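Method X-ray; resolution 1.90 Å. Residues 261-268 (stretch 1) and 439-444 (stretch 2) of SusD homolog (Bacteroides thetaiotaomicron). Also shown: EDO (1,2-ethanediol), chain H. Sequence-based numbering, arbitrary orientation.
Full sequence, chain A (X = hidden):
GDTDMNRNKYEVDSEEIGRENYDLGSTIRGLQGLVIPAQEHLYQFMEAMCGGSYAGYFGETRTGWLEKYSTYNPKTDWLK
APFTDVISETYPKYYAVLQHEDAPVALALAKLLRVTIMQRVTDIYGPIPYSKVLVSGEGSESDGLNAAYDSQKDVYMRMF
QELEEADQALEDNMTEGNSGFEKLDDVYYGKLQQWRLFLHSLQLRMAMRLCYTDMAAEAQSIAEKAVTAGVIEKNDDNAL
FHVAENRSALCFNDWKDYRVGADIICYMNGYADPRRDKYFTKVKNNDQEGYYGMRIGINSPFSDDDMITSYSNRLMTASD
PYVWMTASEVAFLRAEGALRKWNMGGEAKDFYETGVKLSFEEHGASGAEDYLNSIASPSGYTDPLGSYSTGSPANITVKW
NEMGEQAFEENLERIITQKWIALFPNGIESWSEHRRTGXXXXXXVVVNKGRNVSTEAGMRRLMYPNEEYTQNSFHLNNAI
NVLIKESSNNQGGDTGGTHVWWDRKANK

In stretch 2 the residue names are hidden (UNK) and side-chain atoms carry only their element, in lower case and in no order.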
# COMPACT_ATOMS: atom_id res chain seq x y z
N GLY A 261 -0.65 14.52 5.71
CA GLY A 261 -0.38 14.26 7.10
C GLY A 261 0.96 14.77 7.60
O GLY A 261 1.89 15.02 6.82
N ALA A 262 1.04 14.92 8.92
CA ALA A 262 2.20 15.48 9.56
C ALA A 262 3.44 14.62 9.34
O ALA A 262 4.55 15.14 9.19
CB ALA A 262 1.96 15.64 11.04
N ASP A 263 3.25 13.30 9.35
CA ASP A 263 4.40 12.39 9.38
C ASP A 263 5.24 12.54 8.14
O ASP A 263 6.45 12.78 8.22
CB ASP A 263 3.95 10.94 9.53
CG ASP A 263 3.07 10.74 10.74
OD1 ASP A 263 1.84 10.97 10.65
OD2 ASP A 263 3.65 10.36 11.76
N ILE A 264 4.62 12.41 6.98
CA ILE A 264 5.40 12.47 5.73
C ILE A 264 6.06 13.85 5.55
O ILE A 264 7.19 13.95 5.07
CB ILE A 264 4.58 12.06 4.51
CG1 ILE A 264 5.54 11.89 3.31
CG2 ILE A 264 3.45 13.06 4.23
CD1 ILE A 264 4.99 11.05 2.20
N ILE A 265 5.40 14.91 6.00
CA ILE A 265 6.02 16.23 5.99
C ILE A 265 7.20 16.38 6.97
O ILE A 265 8.20 17.02 6.63
CB ILE A 265 4.96 17.32 6.27
CG1 ILE A 265 3.89 17.30 5.20
CG2 ILE A 265 5.61 18.70 6.32
CD1 ILE A 265 4.34 17.75 3.84
N CYS A 266 7.11 15.80 8.17
CA CYS A 266 8.22 15.84 9.11
C CYS A 266 9.48 15.22 8.55
O CYS A 266 10.57 15.79 8.65
CB CYS A 266 7.88 15.08 10.41
SG CYS A 266 6.75 15.98 11.47
N TYR A 267 9.34 14.04 7.94
CA TYR A 267 10.48 13.40 7.34
C TYR A 267 11.00 14.22 6.14
O TYR A 267 12.17 14.50 6.07
CB TYR A 267 10.15 12.00 6.86
CG TYR A 267 10.08 10.96 7.94
CD1 TYR A 267 8.94 10.81 8.74
CD2 TYR A 267 11.17 10.09 8.17
CE1 TYR A 267 8.86 9.82 9.69
CE2 TYR A 267 11.10 9.13 9.15
CZ TYR A 267 9.97 9.00 9.91
OH TYR A 267 9.96 8.00 10.85
N MSE A 268 10.12 14.58 5.20
CA MSE A 268 10.57 15.16 3.91
C MSE A 268 11.02 16.61 4.10
O MSE A 268 11.95 17.04 3.39
CB MSE A 268 9.50 15.04 2.84
CG MSE A 268 9.41 13.62 2.33
SE MSE A 268 7.98 13.41 1.01
CE MSE A 268 9.04 13.89 -0.64
N UNK A 439 8.51 0.31 10.75
CA UNK A 439 9.01 1.50 10.11
C UNK A 439 8.17 1.97 8.90
O UNK A 439 7.41 1.19 8.31
c UNK A 439 13.03 -0.51 12.56
c UNK A 439 11.34 0.63 10.67
c UNK A 439 12.91 -1.11 11.30
c UNK A 439 11.52 1.22 11.92
o UNK A 439 13.87 -1.07 13.47
c UNK A 439 10.44 1.25 9.63
c UNK A 439 12.08 -0.52 10.36
c UNK A 439 12.36 0.65 12.88
N UNK A 440 8.24 3.26 8.58
CA UNK A 440 8.85 4.26 9.43
C UNK A 440 8.09 4.42 10.75
O UNK A 440 6.91 4.07 10.85
c UNK A 440 8.71 5.54 8.60
c UNK A 440 7.33 3.86 7.59
c UNK A 440 7.38 5.33 7.93
N UNK A 441 8.76 4.94 11.76
CA UNK A 441 8.11 5.34 12.96
C UNK A 441 7.22 6.55 12.65
O UNK A 441 7.61 7.46 11.97
c UNK A 441 12.13 4.00 15.69
c UNK A 441 11.14 5.07 15.31
c UNK A 441 9.12 5.69 14.05
n UNK A 441 13.25 4.64 16.45
c UNK A 441 10.07 4.53 14.37
N UNK A 442 5.97 6.47 13.12
CA UNK A 442 4.98 7.48 12.90
C UNK A 442 4.53 8.12 14.22
O UNK A 442 4.66 7.54 15.31
c UNK A 442 2.69 5.39 10.50
c UNK A 442 3.97 6.15 10.92
c UNK A 442 3.77 6.85 12.25
c UNK A 442 4.39 7.18 9.88
N UNK A 443 3.92 9.30 14.12
CA UNK A 443 3.41 10.02 15.24
C UNK A 443 2.16 9.34 15.78
O UNK A 443 1.26 8.96 14.99
c UNK A 443 4.25 12.34 14.38
c UNK A 443 3.79 13.74 14.01
c UNK A 443 3.09 11.47 14.85
c UNK A 443 5.30 12.45 15.46
N UNK A 444 2.04 9.27 17.10
CA UNK A 444 0.85 8.61 17.65
C UNK A 444 -0.39 9.48 17.43
O UNK A 444 -0.29 10.69 17.34
c UNK A 444 2.08 9.62 19.42
c UNK A 444 1.17 8.47 19.14
c UNK A 444 2.95 9.74 18.16
C1 EDO H . 2.18 4.24 16.44
O1 EDO H . 2.83 4.12 15.17
C2 EDO H . 3.17 4.75 17.46
O2 EDO H . 3.41 6.14 17.27
O HOH W 1 0.59 9.33 12.20
O HOH W 2 11.59 5.51 11.06

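Position 439 carries eight side-chain atoms, seven carbons and one oxygen. One carbon leads from CA to a ring of six carbons, and the oxygen sits on the far side of that ring. Its CA-to-CB bond points sideways, and the side chain makes no contact with stretch 1. This is a phenol, so the residue is Tyr439. Its hydroxyl is hydrogen-bonded elsewhere in the structure.

Position 440 has three side-chain carbons that close a ring onto its own backbone N. Only proline does this. The peptide bond before it is cis, which fits the assignment, since proline tolerates cis far better than other residues do. The CB of position 440 lies 3.6 Å from Tyr267 OH and 3.9 Å from Tyr267 CZ. The residue is Pro440, and it packs obliquely against the tyrosine ring.

Position 441 has four carbons in an unbranched row ending in a nitrogen. The CB of position 441 lies 4.0 Å from Tyr267 OH. The chain is extended beyond chi1, and its end leads away from stretch 1 on an exposed residue. The contact is therefore made mainly near the backbone. The residue is Lys441. Tyr267 OH donates a hydrogen bond to Lys441 O at 2.7 Å, and this oxygen lies at the edge of the Tyr267 ring, near its plane. Lys441 N is 3.4 Å from Tyr267 OH, but the angle is poor and no direct bond forms. Water 2 links the two instead: it donates to Tyr267 OH and accepts from Lys441 N, both at 3.0 Å.

Position 442 shows four carbons, forked at the second. The fork is one carbon beyond CB, which separates leucine from isoleucine. Its CA-to-CB bond points sideways, and the CB of position 442 lies 3.5 Å from Asp263 OD2. The residue is Leu442, with chi1 m and chi2 t. Leu442 O accepts a hydrogen bond from O2 of the ethanediol at 2.7 Å; this molecule probably comes from the crystallisation liquor.

Position 443 again has four carbons forked at the second. Here CB points toward stretch 1, and one branch end of position 443 reaches Ala262 CB at 4.0 Å and Cys266 SG at 4.5 Å. The residue is Leu443, and that branch end is CD1. The backbone matters as well: Leu443 N donates to Asp263 OD2 at 2.6 Å, with a nearly straight angle of 179°.

Position 444 has three carbons closing a ring onto the backbone N. Its CA-to-CB bond points away, and it does not touch stretch 1. It is Pro444.

The contact joins one helix to an irregular strip of chain. The CA-to-CB bonds of Ala262, Asp263, Cys266 and Tyr267 all point toward it. Asp263 and Tyr267 hold the strip by its backbone, one accepting from an amide and the other donating to a carbonyl. Water 1 adds a bridge, donating to Asp263 OD1 at 2.6 Å and to Leu443 O at 2.9 Å. Apolar packing by Leu443 and Pro440 completes an interface of 292 Å², both sides summed.

Stretch 2 439-444: YPKLLP
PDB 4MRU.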